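Local coordinates for Blr3880 protein (Bradyrhizobium japonicum, PDB 2OOD) that probably catalyses the zinc-dependent hydrolytic deamination of guanine to xanthine and ammonia, a step of purine degradation, at residues A[157-162]-A[196-201]; A[204-209]-A[232-237]; A[294-299]-A[340-345]; A[406-411]-A[453-458]. All coordinates share one frame; numbering follows the deposited sequence.

Interaction 1: residues A[157-162]-A[196-201]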
loop_
_atom_site.group_PDB
_atom_site.type_symbol
_atom_site.label_atom_id
_atom_site.label_comp_id
_atom_site.label_asym_id
_atom_site.label_seq_id
_atom_site.Cartn_x
_atom_site.Cartn_y
_atom_site.Cartn_z
ATOM N N ASN A 157 18.920 24.220 -2.305
ATOM C CA ASN A 157 19.888 23.782 -3.303
ATOM C C ASN A 157 19.711 22.323 -3.707
ATOM O O ASN A 157 20.645 21.518 -3.637
ATOM C CB ASN A 157 21.316 24.025 -2.813
ATOM C CG ASN A 157 22.311 24.099 -3.958
ATOM O OD1 ASN A 157 21.934 24.402 -5.090
ATOM N ND2 ASN A 157 23.586 23.842 -3.667
HETATM N N MSE A 158 18.500 21.997 -4.148
HETATM C CA MSE A 158 18.166 20.646 -4.574
HETATM C C MSE A 158 18.066 20.591 -6.089
HETATM O O MSE A 158 17.625 21.558 -6.717
HETATM C CB MSE A 158 16.826 20.232 -3.988
HETATM C CG MSE A 158 16.764 20.271 -2.488
HETATM SE SE MSE A 158 14.944 19.923 -1.863
HETATM C CE MSE A 158 14.201 21.714 -2.027
ATOM N N ARG A 159 18.480 19.473 -6.681
ATOM C CA ARG A 159 18.371 19.336 -8.122
ATOM C C ARG A 159 16.917 18.977 -8.373
ATOM O O ARG A 159 16.387 18.044 -7.771
ATOM C CB ARG A 159 19.288 18.239 -8.656
ATOM C CG ARG A 159 19.204 18.096 -10.161
ATOM C CD ARG A 159 20.388 17.339 -10.705
ATOM N NE ARG A 159 21.623 18.116 -10.624
ATOM C CZ ARG A 159 21.818 19.288 -11.229
ATOM N NH1 ARG A 159 20.855 19.834 -11.964
ATOM N NH2 ARG A 159 22.984 19.915 -11.104
ATOM N N VAL A 160 16.276 19.732 -9.255
ATOM C CA VAL A 160 14.873 19.528 -9.550
ATOM C C VAL A 160 14.541 19.807 -11.008
ATOM O O VAL A 160 15.051 20.765 -11.588
ATOM C CB VAL A 160 14.009 20.454 -8.663
ATOM C CG1 VAL A 160 12.572 20.442 -9.133
ATOM C CG2 VAL A 160 14.091 20.011 -7.214
ATOM N N ILE A 161 13.690 18.959 -11.592
ATOM C CA ILE A 161 13.242 19.117 -12.977
ATOM C C ILE A 161 11.808 19.629 -12.901
ATOM O O ILE A 161 10.969 19.016 -12.250
ATOM C CB ILE A 161 13.172 17.773 -13.757
ATOM C CG1 ILE A 161 14.379 16.888 -13.454
ATOM C CG2 ILE A 161 13.142 18.057 -15.253
ATOM C CD1 ILE A 161 15.636 17.332 -14.130
ATOM N N ALA A 162 11.515 20.744 -13.559
ATOM C CA ALA A 162 10.156 21.270 -13.539
ATOM C C ALA A 162 9.892 22.233 -14.691
ATOM O O ALA A 162 10.789 22.545 -15.474
ATOM C CB ALA A 162 9.886 21.953 -12.208
ATOM N N LYS A 196 20.469 26.847 -13.993
ATOM C CA LYS A 196 20.983 27.865 -13.081
ATOM C C LYS A 196 21.023 27.113 -11.751
ATOM O O LYS A 196 19.975 26.742 -11.212
ATOM C CB LYS A 196 20.011 29.042 -12.978
ATOM C CG LYS A 196 19.773 29.799 -14.273
ATOM C CD LYS A 196 20.962 30.671 -14.636
ATOM C CE LYS A 196 20.606 31.641 -15.764
ATOM N NZ LYS A 196 19.468 32.532 -15.377
ATOM N N GLY A 197 22.215 26.878 -11.219
ATOM C CA GLY A 197 22.297 26.139 -9.975
ATOM C C GLY A 197 21.964 24.706 -10.337
ATOM O O GLY A 197 22.423 24.221 -11.373
ATOM N N ARG A 198 21.166 24.026 -9.517
ATOM C CA ARG A 198 20.801 22.644 -9.816
ATOM C C ARG A 198 19.418 22.543 -10.466
ATOM O O ARG A 198 18.881 21.448 -10.599
ATOM C CB ARG A 198 20.831 21.793 -8.545
ATOM C CG ARG A 198 22.167 21.789 -7.824
ATOM C CD ARG A 198 22.109 20.981 -6.533
ATOM N NE ARG A 198 22.243 19.543 -6.760
ATOM C CZ ARG A 198 21.941 18.617 -5.854
ATOM N NH1 ARG A 198 21.484 18.988 -4.667
ATOM N NH2 ARG A 198 22.106 17.327 -6.128
ATOM N N ASN A 199 18.842 23.675 -10.868
ATOM C CA ASN A 199 17.528 23.680 -11.518
ATOM C C ASN A 199 17.590 23.283 -13.000
ATOM O O ASN A 199 18.434 23.780 -13.744
ATOM C CB ASN A 199 16.871 25.061 -11.417
ATOM C CG ASN A 199 16.441 25.410 -10.002
ATOM O OD1 ASN A 199 15.867 24.584 -9.295
ATOM N ND2 ASN A 199 16.705 26.645 -9.589
ATOM N N LEU A 200 16.683 22.400 -13.421
ATOM C CA LEU A 200 16.606 21.936 -14.807
ATOM C C LEU A 200 15.174 22.131 -15.291
ATOM O O LEU A 200 14.228 21.799 -14.578
ATOM C CB LEU A 200 16.995 20.459 -14.890
ATOM C CG LEU A 200 18.425 20.152 -14.435
ATOM C CD1 LEU A 200 18.659 18.665 -14.409
ATOM C CD2 LEU A 200 19.409 20.833 -15.368
ATOM N N TYR A 201 15.011 22.670 -16.496
ATOM C CA TYR A 201 13.676 22.933 -17.031
ATOM C C TYR A 201 13.119 21.854 -17.961
ATOM O O TYR A 201 13.842 21.293 -18.781
ATOM C CB TYR A 201 13.666 24.260 -17.783
ATOM C CG TYR A 201 12.273 24.774 -18.030
ATOM C CD1 TYR A 201 11.595 25.490 -17.056
ATOM C CD2 TYR A 201 11.614 24.507 -19.215
ATOM C CE1 TYR A 201 10.286 25.926 -17.254
ATOM C CE2 TYR A 201 10.301 24.938 -19.424
ATOM C CZ TYR A 201 9.644 25.644 -18.437
ATOM O OH TYR A 201 8.333 26.040 -18.622
HETATM O O HOH W 1 20.191 25.408 -7.150
HETATM O O HOH W 2 17.572 24.445 -7.039
HETATM O O HOH W 3 21.510 22.384 -13.588
HETATM O O HOH W 4 24.233 21.892 -12.755
#

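Interaction 2: residues A[204-209]-A[232-237]. With ZN (zinc ion), chain B; GUN (guanine), chain C.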
loop_
_atom_site.group_PDB
_atom_site.type_symbol
_atom_site.label_atom_id
_atom_site.label_comp_id
_atom_site.label_asym_id
_atom_site.label_seq_id
_atom_site.Cartn_x
_atom_site.Cartn_y
_atom_site.Cartn_z
ATOM N N THR A 204 6.658 21.259 -20.664
ATOM C CA THR A 204 5.622 20.386 -20.153
ATOM C C THR A 204 4.195 20.429 -20.670
ATOM O O THR A 204 3.342 21.132 -20.118
ATOM C CB THR A 204 5.541 20.491 -18.618
ATOM O OG1 THR A 204 6.832 20.238 -18.056
ATOM C CG2 THR A 204 4.566 19.469 -18.061
ATOM N N PRO A 205 3.916 19.690 -21.755
ATOM C CA PRO A 205 2.550 19.665 -22.274
ATOM C C PRO A 205 1.914 18.605 -21.364
ATOM O O PRO A 205 2.271 17.432 -21.435
ATOM C CB PRO A 205 2.737 19.167 -23.702
ATOM C CG PRO A 205 3.905 18.239 -23.573
ATOM C CD PRO A 205 4.846 19.030 -22.689
ATOM N N ARG A 206 1.002 19.017 -20.494
ATOM C CA ARG A 206 0.390 18.090 -19.555
ATOM C C ARG A 206 0.105 16.706 -20.128
ATOM O O ARG A 206 0.645 15.709 -19.643
ATOM C CB ARG A 206 -0.879 18.694 -18.977
ATOM C CG ARG A 206 -1.397 17.944 -17.785
ATOM C CD ARG A 206 -2.002 18.905 -16.816
ATOM N NE ARG A 206 -2.502 18.226 -15.630
ATOM C CZ ARG A 206 -2.877 18.850 -14.521
ATOM N NH1 ARG A 206 -2.806 20.173 -14.443
ATOM N NH2 ARG A 206 -3.327 18.152 -13.493
ATOM N N PHE A 207 -0.747 16.634 -21.147
ATOM C CA PHE A 207 -1.054 15.357 -21.777
ATOM C C PHE A 207 -1.865 15.568 -23.051
ATOM O O PHE A 207 -2.714 16.459 -23.121
ATOM C CB PHE A 207 -1.773 14.425 -20.785
ATOM C CG PHE A 207 -3.172 14.843 -20.450
ATOM C CD1 PHE A 207 -3.468 16.162 -20.114
ATOM C CD2 PHE A 207 -4.201 13.901 -20.442
ATOM C CE1 PHE A 207 -4.775 16.543 -19.781
ATOM C CE2 PHE A 207 -5.519 14.277 -20.106
ATOM C CZ PHE A 207 -5.798 15.597 -19.777
ATOM N N ALA A 208 -1.577 14.750 -24.061
ATOM C CA ALA A 208 -2.224 14.846 -25.365
ATOM C C ALA A 208 -3.703 15.158 -25.283
ATOM O O ALA A 208 -4.197 16.041 -25.985
ATOM C CB ALA A 208 -1.999 13.563 -26.161
ATOM N N PHE A 209 -4.413 14.446 -24.420
ATOM C CA PHE A 209 -5.846 14.672 -24.291
ATOM C C PHE A 209 -6.211 16.125 -24.010
ATOM O O PHE A 209 -7.292 16.577 -24.382
ATOM C CB PHE A 209 -6.422 13.790 -23.189
ATOM C CG PHE A 209 -7.915 13.879 -23.067
ATOM C CD1 PHE A 209 -8.733 13.488 -24.124
ATOM C CD2 PHE A 209 -8.509 14.328 -21.891
ATOM C CE1 PHE A 209 -10.129 13.542 -24.011
ATOM C CE2 PHE A 209 -9.911 14.387 -21.765
ATOM C CZ PHE A 209 -10.719 13.991 -22.828
ATOM N N ASN A 232 8.472 16.656 -20.377
ATOM C CA ASN A 232 7.766 15.864 -19.378
ATOM C C ASN A 232 6.271 15.839 -19.665
ATOM O O ASN A 232 5.657 16.886 -19.844
ATOM C CB ASN A 232 8.053 16.471 -17.995
ATOM C CG ASN A 232 7.352 15.744 -16.865
ATOM O OD1 ASN A 232 7.308 14.513 -16.830
ATOM N ND2 ASN A 232 6.820 16.507 -15.919
ATOM N N THR A 233 5.685 14.644 -19.709
ATOM C CA THR A 233 4.254 14.516 -19.997
ATOM C C THR A 233 3.643 13.192 -19.514
ATOM O O THR A 233 4.265 12.447 -18.764
ATOM C CB THR A 233 3.996 14.661 -21.528
ATOM O OG1 THR A 233 2.595 14.823 -21.767
ATOM C CG2 THR A 233 4.497 13.440 -22.277
ATOM N N HIS A 234 2.411 12.919 -19.937
ATOM C CA HIS A 234 1.713 11.681 -19.585
ATOM C C HIS A 234 1.384 10.914 -20.850
ATOM O O HIS A 234 1.149 11.508 -21.901
ATOM C CB HIS A 234 0.425 11.979 -18.833
ATOM C CG HIS A 234 0.641 12.727 -17.561
ATOM N ND1 HIS A 234 0.543 14.097 -17.481
ATOM C CD2 HIS A 234 0.969 12.299 -16.321
ATOM C CE1 HIS A 234 0.794 14.482 -16.243
ATOM N NE2 HIS A 234 1.055 13.409 -15.518
ATOM N N ILE A 235 1.350 9.592 -20.751
ATOM C CA ILE A 235 1.073 8.777 -21.925
ATOM C C ILE A 235 0.399 7.449 -21.580
ATOM O O ILE A 235 0.848 6.731 -20.694
ATOM C CB ILE A 235 2.406 8.512 -22.698
ATOM C CG1 ILE A 235 2.145 7.800 -24.018
ATOM C CG2 ILE A 235 3.343 7.673 -21.853
ATOM C CD1 ILE A 235 3.401 7.611 -24.843
ATOM N N SER A 236 -0.703 7.149 -22.261
ATOM C CA SER A 236 -1.420 5.885 -22.080
ATOM C C SER A 236 -1.731 5.453 -20.647
ATOM O O SER A 236 -1.481 4.302 -20.285
ATOM C CB SER A 236 -0.618 4.772 -22.745
ATOM O OG SER A 236 -0.226 5.161 -24.044
ATOM N N GLU A 237 -2.306 6.335 -19.840
ATOM C CA GLU A 237 -2.590 5.973 -18.456
ATOM C C GLU A 237 -3.954 5.344 -18.184
ATOM O O GLU A 237 -4.073 4.470 -17.322
ATOM C CB GLU A 237 -2.411 7.199 -17.553
ATOM C CG GLU A 237 -3.014 7.045 -16.155
ATOM C CD GLU A 237 -2.891 8.312 -15.314
ATOM O OE1 GLU A 237 -2.954 9.424 -15.887
ATOM O OE2 GLU A 237 -2.746 8.197 -14.078
HETATM ZN ZN ZN B . 0.846 12.733 -13.389
HETATM N N9 GUN C . -2.420 13.958 -16.961
HETATM C C8 GUN C . -3.710 14.077 -17.359
HETATM N N7 GUN C . -4.493 13.365 -16.602
HETATM C C5 GUN C . -3.761 12.742 -15.653
HETATM C C6 GUN C . -4.060 11.852 -14.569
HETATM O O6 GUN C . -5.218 11.497 -14.323
HETATM N N1 GUN C . -3.000 11.407 -13.782
HETATM C C2 GUN C . -1.698 11.806 -14.044
HETATM N N2 GUN C . -0.662 11.358 -13.238
HETATM N N3 GUN C . -1.414 12.624 -15.043
HETATM C C4 GUN C . -2.400 13.106 -15.867
HETATM O O HOH W 5 7.810 19.217 -15.663
HETATM O O HOH W 6 -0.632 12.455 -11.326
#

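Interaction 3: residues A[294-299]-A[340-345]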
loop_
_atom_site.group_PDB
_atom_site.type_symbol
_atom_site.label_atom_id
_atom_site.label_comp_id
_atom_site.label_asym_id
_atom_site.label_seq_id
_atom_site.Cartn_x
_atom_site.Cartn_y
_atom_site.Cartn_z
ATOM N N PHE A 294 7.056 4.669 -14.229
ATOM C CA PHE A 294 6.167 3.703 -13.584
ATOM C C PHE A 294 5.647 4.233 -12.249
ATOM O O PHE A 294 6.393 4.318 -11.280
ATOM C CB PHE A 294 6.948 2.382 -13.410
ATOM C CG PHE A 294 6.235 1.314 -12.612
ATOM C CD1 PHE A 294 4.851 1.212 -12.606
ATOM C CD2 PHE A 294 6.973 0.355 -11.926
ATOM C CE1 PHE A 294 4.215 0.169 -11.935
ATOM C CE2 PHE A 294 6.346 -0.694 -11.252
ATOM C CZ PHE A 294 4.968 -0.783 -11.261
ATOM N N CYS A 295 4.365 4.578 -12.205
ATOM C CA CYS A 295 3.745 5.109 -10.994
ATOM C C CYS A 295 2.679 4.162 -10.458
ATOM O O CYS A 295 1.490 4.432 -10.571
ATOM C CB CYS A 295 3.109 6.466 -11.297
ATOM S SG CYS A 295 4.221 7.639 -12.091
ATOM N N PRO A 296 3.095 3.054 -9.836
ATOM C CA PRO A 296 2.195 2.044 -9.280
ATOM C C PRO A 296 1.126 2.491 -8.289
ATOM O O PRO A 296 -0.014 2.047 -8.390
ATOM C CB PRO A 296 3.156 1.020 -8.687
ATOM C CG PRO A 296 4.318 1.839 -8.302
ATOM C CD PRO A 296 4.489 2.757 -9.472
ATOM N N CYS A 297 1.468 3.354 -7.340
ATOM C CA CYS A 297 0.481 3.812 -6.361
ATOM C C CYS A 297 -0.690 4.498 -7.033
ATOM O O CYS A 297 -1.841 4.299 -6.654
ATOM C CB CYS A 297 1.108 4.783 -5.367
ATOM S SG CYS A 297 2.270 4.041 -4.240
ATOM N N SER A 298 -0.377 5.319 -8.028
ATOM C CA SER A 298 -1.376 6.055 -8.782
ATOM C C SER A 298 -2.180 5.096 -9.660
ATOM O O SER A 298 -3.410 5.133 -9.673
ATOM C CB SER A 298 -0.681 7.110 -9.641
ATOM O OG SER A 298 -1.608 7.803 -10.446
ATOM N N ASN A 299 -1.474 4.231 -10.382
ATOM C CA ASN A 299 -2.112 3.264 -11.259
ATOM C C ASN A 299 -3.171 2.460 -10.529
ATOM O O ASN A 299 -4.241 2.209 -11.079
ATOM C CB ASN A 299 -1.075 2.319 -11.862
ATOM C CG ASN A 299 -0.145 3.022 -12.819
ATOM O OD1 ASN A 299 -0.441 4.117 -13.291
ATOM N ND2 ASN A 299 0.979 2.394 -13.124
ATOM N N ASP A 340 6.519 -0.496 -2.549
ATOM C CA ASP A 340 5.593 -1.469 -1.975
ATOM C C ASP A 340 4.552 -1.858 -3.028
ATOM O O ASP A 340 4.332 -3.037 -3.288
ATOM C CB ASP A 340 4.907 -0.880 -0.736
ATOM C CG ASP A 340 3.691 -1.682 -0.299
ATOM O OD1 ASP A 340 3.760 -2.924 -0.290
ATOM O OD2 ASP A 340 2.663 -1.074 0.051
ATOM N N ASP A 341 3.918 -0.861 -3.639
ATOM C CA ASP A 341 2.921 -1.125 -4.665
ATOM C C ASP A 341 3.580 -1.593 -5.957
ATOM O O ASP A 341 2.976 -2.344 -6.718
ATOM C CB ASP A 341 2.076 0.122 -4.942
ATOM C CG ASP A 341 1.018 0.365 -3.876
ATOM O OD1 ASP A 341 0.871 -0.474 -2.956
ATOM O OD2 ASP A 341 0.323 1.398 -3.966
ATOM N N ALA A 342 4.815 -1.164 -6.203
ATOM C CA ALA A 342 5.527 -1.570 -7.415
ATOM C C ALA A 342 5.723 -3.087 -7.417
ATOM O O ALA A 342 5.517 -3.757 -8.429
ATOM C CB ALA A 342 6.872 -0.868 -7.495
ATOM N N TYR A 343 6.123 -3.620 -6.271
ATOM C CA TYR A 343 6.329 -5.051 -6.121
ATOM C C TYR A 343 4.994 -5.783 -6.307
ATOM O O TYR A 343 4.925 -6.808 -6.974
ATOM C CB TYR A 343 6.903 -5.336 -4.727
ATOM C CG TYR A 343 7.056 -6.796 -4.390
ATOM C CD1 TYR A 343 8.166 -7.518 -4.807
ATOM C CD2 TYR A 343 6.079 -7.463 -3.667
ATOM C CE1 TYR A 343 8.300 -8.883 -4.509
ATOM C CE2 TYR A 343 6.200 -8.817 -3.365
ATOM C CZ TYR A 343 7.311 -9.523 -3.786
ATOM O OH TYR A 343 7.423 -10.865 -3.475
ATOM N N LYS A 344 3.932 -5.246 -5.717
ATOM C CA LYS A 344 2.616 -5.856 -5.825
ATOM C C LYS A 344 2.132 -5.942 -7.268
ATOM O O LYS A 344 1.597 -6.966 -7.685
ATOM C CB LYS A 344 1.619 -5.085 -4.958
ATOM C CG LYS A 344 1.909 -5.268 -3.483
ATOM C CD LYS A 344 1.030 -4.445 -2.573
ATOM C CE LYS A 344 1.369 -4.778 -1.129
ATOM N NZ LYS A 344 0.764 -3.857 -0.135
ATOM N N VAL A 345 2.321 -4.874 -8.036
ATOM C CA VAL A 345 1.916 -4.871 -9.440
ATOM C C VAL A 345 2.709 -5.936 -10.206
ATOM O O VAL A 345 2.154 -6.682 -11.011
ATOM C CB VAL A 345 2.162 -3.486 -10.079
ATOM C CG1 VAL A 345 2.108 -3.581 -11.593
ATOM C CG2 VAL A 345 1.129 -2.512 -9.578
#

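Interaction 4: residues A[406-411]-A[453-458]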
loop_
_atom_site.group_PDB
_atom_site.type_symbol
_atom_site.label_atom_id
_atom_site.label_comp_id
_atom_site.label_asym_id
_atom_site.label_seq_id
_atom_site.Cartn_x
_atom_site.Cartn_y
_atom_site.Cartn_z
ATOM N N PHE A 406 21.852 12.146 -0.040
ATOM C CA PHE A 406 21.724 10.799 0.491
ATOM C C PHE A 406 20.748 10.679 1.640
ATOM O O PHE A 406 20.316 11.676 2.212
ATOM C CB PHE A 406 23.097 10.237 0.881
ATOM C CG PHE A 406 23.877 11.102 1.834
ATOM C CD1 PHE A 406 23.829 10.873 3.207
ATOM C CD2 PHE A 406 24.665 12.151 1.360
ATOM C CE1 PHE A 406 24.558 11.678 4.092
ATOM C CE2 PHE A 406 25.391 12.956 2.243
ATOM C CZ PHE A 406 25.334 12.716 3.604
ATOM N N VAL A 407 20.398 9.440 1.964
ATOM C CA VAL A 407 19.439 9.165 3.018
ATOM C C VAL A 407 19.943 8.108 3.984
ATOM O O VAL A 407 20.531 7.109 3.580
ATOM C CB VAL A 407 18.091 8.672 2.413
ATOM C CG1 VAL A 407 17.171 8.171 3.504
ATOM C CG2 VAL A 407 17.414 9.800 1.651
ATOM N N ALA A 408 19.721 8.334 5.268
ATOM C CA ALA A 408 20.125 7.367 6.267
ATOM C C ALA A 408 18.864 6.599 6.638
ATOM O O ALA A 408 17.946 7.152 7.248
ATOM C CB ALA A 408 20.700 8.070 7.480
ATOM N N LEU A 409 18.817 5.327 6.247
ATOM C CA LEU A 409 17.668 4.474 6.523
ATOM C C LEU A 409 17.813 3.720 7.830
ATOM O O LEU A 409 18.886 3.208 8.150
ATOM C CB LEU A 409 17.473 3.453 5.396
ATOM C CG LEU A 409 17.103 3.931 3.991
ATOM C CD1 LEU A 409 17.071 2.737 3.075
ATOM C CD2 LEU A 409 15.754 4.630 3.993
ATOM N N ASP A 410 16.727 3.662 8.590
ATOM C CA ASP A 410 16.718 2.925 9.841
ATOM C C ASP A 410 15.920 1.668 9.538
ATOM O O ASP A 410 14.691 1.688 9.542
ATOM C CB ASP A 410 16.033 3.729 10.944
ATOM C CG ASP A 410 15.949 2.963 12.252
ATOM O OD1 ASP A 410 16.397 1.796 12.293
ATOM O OD2 ASP A 410 15.433 3.524 13.237
ATOM N N PRO A 411 16.612 0.553 9.266
ATOM C CA PRO A 411 15.923 -0.703 8.952
ATOM C C PRO A 411 14.876 -1.164 9.960
ATOM O O PRO A 411 14.054 -2.016 9.646
ATOM C CB PRO A 411 17.073 -1.701 8.780
ATOM C CG PRO A 411 18.173 -1.117 9.608
ATOM C CD PRO A 411 18.069 0.353 9.331
ATOM N N VAL A 453 12.999 6.521 7.065
ATOM C CA VAL A 453 13.844 7.619 6.628
ATOM C C VAL A 453 14.227 8.407 7.874
ATOM O O VAL A 453 13.410 9.139 8.434
ATOM C CB VAL A 453 13.096 8.530 5.643
ATOM C CG1 VAL A 453 13.977 9.698 5.223
ATOM C CG2 VAL A 453 12.675 7.726 4.443
ATOM N N ASP A 454 15.472 8.241 8.311
ATOM C CA ASP A 454 15.944 8.917 9.511
ATOM C C ASP A 454 16.632 10.254 9.231
ATOM O O ASP A 454 16.475 11.208 9.990
ATOM C CB ASP A 454 16.885 7.996 10.285
ATOM C CG ASP A 454 17.067 8.432 11.724
ATOM O OD1 ASP A 454 16.047 8.560 12.440
ATOM O OD2 ASP A 454 18.226 8.645 12.138
ATOM N N GLU A 455 17.387 10.331 8.144
ATOM C CA GLU A 455 18.067 11.568 7.800
ATOM C C GLU A 455 18.107 11.734 6.291
ATOM O O GLU A 455 18.334 10.769 5.567
ATOM C CB GLU A 455 19.498 11.564 8.344
ATOM C CG GLU A 455 19.608 11.493 9.861
ATOM C CD GLU A 455 21.051 11.528 10.346
ATOM O OE1 GLU A 455 21.918 12.013 9.585
ATOM O OE2 GLU A 455 21.311 11.088 11.491
ATOM N N THR A 456 17.876 12.954 5.821
ATOM C CA THR A 456 17.919 13.242 4.392
ATOM C C THR A 456 18.934 14.366 4.195
ATOM O O THR A 456 18.804 15.429 4.788
ATOM C CB THR A 456 16.548 13.708 3.852
ATOM O OG1 THR A 456 15.559 12.711 4.121
ATOM C CG2 THR A 456 16.622 13.930 2.357
ATOM N N TRP A 457 19.947 14.125 3.370
ATOM C CA TRP A 457 20.984 15.116 3.120
ATOM C C TRP A 457 20.962 15.597 1.676
ATOM O O TRP A 457 20.696 14.825 0.763
ATOM C CB TRP A 457 22.364 14.519 3.419
ATOM C CG TRP A 457 22.579 14.110 4.858
ATOM C CD1 TRP A 457 21.835 13.221 5.578
ATOM C CD2 TRP A 457 23.619 14.565 5.738
ATOM N NE1 TRP A 457 22.346 13.094 6.849
ATOM C CE2 TRP A 457 23.440 13.907 6.971
ATOM C CE3 TRP A 457 24.685 15.464 5.600
ATOM C CZ2 TRP A 457 24.291 14.126 8.065
ATOM C CZ3 TRP A 457 25.534 15.676 6.695
ATOM C CH2 TRP A 457 25.328 15.010 7.903
ATOM N N VAL A 458 21.254 16.873 1.479
ATOM C CA VAL A 458 21.295 17.455 0.149
ATOM C C VAL A 458 22.582 18.259 0.040
ATOM O O VAL A 458 22.765 19.240 0.762
ATOM C CB VAL A 458 20.114 18.401 -0.083
ATOM C CG1 VAL A 458 20.180 18.980 -1.475
ATOM C CG2 VAL A 458 18.823 17.663 0.120
HETATM O O HOH W 7 14.881 6.090 13.539
#

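Interaction 1: residues A[157-162]-A[196-201]
Asn157 O accepts a hydrogen bond from Arg198 NH1 at 2.9 Å, the oxygen lying in the guanidinium plane and the donor arriving on a carbonyl lone pair. The chain of Arg198 bends at chi3 (81°), which swings its guanidinium over the backbone so that one face lies on Arg159 N. Arg159 crosses it at about a right angle, its own guanidinium resting flat on Arg198 CB, 3.7 Å from the plane. The like charges, NE to NE 4.2 Å, are probably offset by nearby acids: Glu403 forms salt bridges with both arginines and Asp405 with Arg198. With an alanine at Arg198, Asn157 O would probably lose this donor, and Glu403 and Asp405 a cationic partner. Beyond the arginines the strands run parallel: Leu200 N bonds to Val160 O at 2.9 Å, and Ala162 N to Leu200 O at 3.1 Å. This is the ladder of a beta-alpha-beta unit, strand 160-166, helix 179-193 and strand 199-205, the repeating element of the amidohydrolase TIM barrel.

Interaction 2: residues A[204-209]-A[232-237]
Hydrogen bonds from Thr233 and His234 to the backbone of Pro205 and Arg206 hold the two strand ends together. Thr233 OG1 donates to Pro205 O at 2.6 Å and is bonded to Tyr259 OH as well. His234 ND1 donates to Arg206 O at 2.7 Å, from above the carbonyl plane, and a weak bond from His234 N reaches the same oxygen. The side chains of Thr204 and Asn232 lie side by side; a water links OG1 to ND2, and Thr204 OG1 is also bonded to Ala202 O. Metal coordination uses the other nitrogen of the imidazole: His234 NE2 binds zinc at 2.2 Å, in company with His79, His81 and Asp326. The ring is thus held at both nitrogens, with Arg206 O as a second-shell partner that fixes its rotation. In the model guanine N2 and a water also bind the zinc, though the fine placement of the purine against His234 is doubtful. Guanine itself is met by Phe207 and Glu237. Phe207 CG sits between the backbone N and the carbonyl carbon (chi1 70°), which turns a ring face to guanine C8. Glu237 OE1 lies 2.9 Å from guanine N1. In the barrel, strands 199-205 and 230-234 are parallel neighbours joined through helix 213-225; helices 239-248 and 255-260 pack against Phe207, and helix 95-107 adjoins Arg206, whose guanidinium pairs with Glu107.

Interaction 3: residues A[294-299]-A[340-345]
Helix 296-301 begins against helix 335-352 at Pro296 and Ala342, whose CA atoms lie 5.3 Å apart. The Pro296 ring is the wedge: its CG meets Ala342 CB at 3.8 Å, and its CB reaches Val345 CG2 at 4.2 Å. Phe294, at the end of strand 291-294, approaches the same helix with the far end of its ring, CE2 and CZ. Its CG is anti to the backbone N (chi1 173°), which carries CE2 to 3.8 Å from Ala342 CB. Phe294 CZ and Val345 CG1 meet tip to tip at 4.0 Å. Pro296 CD covers part of one ring face, while Phe307 stacks on Phe294 and Phe323 meets it edge-to-face. An alanine in place of Phe294 would probably open a gap beside Ala342 and Val345 and leave Phe307 without this stacking partner. At the residue after Pro296 the character changes: Cys297 SG lies 3.3 Å from Asp341 OD2. Asp341 OD2 forms a salt bridge with Lys344 NZ of the second subunit, and the reciprocal bridge forms as well. Next to Cys297, Ser298 OG is bonded to the zinc ligand Asp326. The chemistry is therefore divided: Phe294 and Pro296 meet the helix through apolar packing, whereas charge on helix 335-352 is matched both within the helix, Lys344 with Asp340, and across the dimer, Asp341 with Lys344 of the second subunit.

Interaction 4: residues A[406-411]-A[453-458]
Phe406 and Trp457 form the dense end of this antiparallel pair, their side chains lying side by side on one face of the sheet. The phenyl ring makes an offset stack with the five-membered ring of the indole, centroids 4.2 Å apart and planes at 19°, and Trp457 CB stands over the centre of the phenyl face. Phe406 CG sits between the backbone N and the carbonyl carbon (chi1 55°), which lays the ring along the indole. The indole is steadied in turn, since Trp457 NE1 donates in its ring plane to Glu455 OE1 at 3.0 Å. Under the stack Trp457 N bonds to Phe406 O at 2.7 Å and Phe406 N to Trp457 O; one pair on, Ala408 N bonds to Glu455 O at 2.8 Å. Packing thins toward the other end. Asp454 and Glu455 both face Ala408 in a classic beta bulge: Ala408 O receives Asp454 N at 2.9 Å and, weakly, Glu455 N. Past the bulge Leu409 CD2 is 4.4 Å from Val453 CG2, and a water donates to both Asp410 OD2 and Asp454 OD1. Asp410, partly exposed, has its OD1 bonded to Asn412 N, and Asp454 OD2 pairs with Arg69 and Lys465. Strand 406-409 lies between strands 70-81 and 453-458, strand 461-465 continues beyond the latter, and Ile66 of strand 62-67 packs on Ala408, Glu455 and Trp457.

Overall arrangement
From the N terminus the four contacts follow in series, none nesting in or crossing another. Interaction 1 closes a loop of 33 residues that contains helix 179-193; interaction 2 then opens on the same strand, 199-205, and closes 22 residues containing helix 213-225, so the two are successive steps round the barrel. Interaction 3 spans 40 residues and brings helix 335-352 to the barrel; it touches interaction 2 where Ser298 packs near Glu237, beside the guanine site. Interaction 4 closes the last 41-residue loop, pairing strands 406-409 and 453-458, and returns to the start: Val458 packs on Asn157, Met158 and Arg198 of interaction 1.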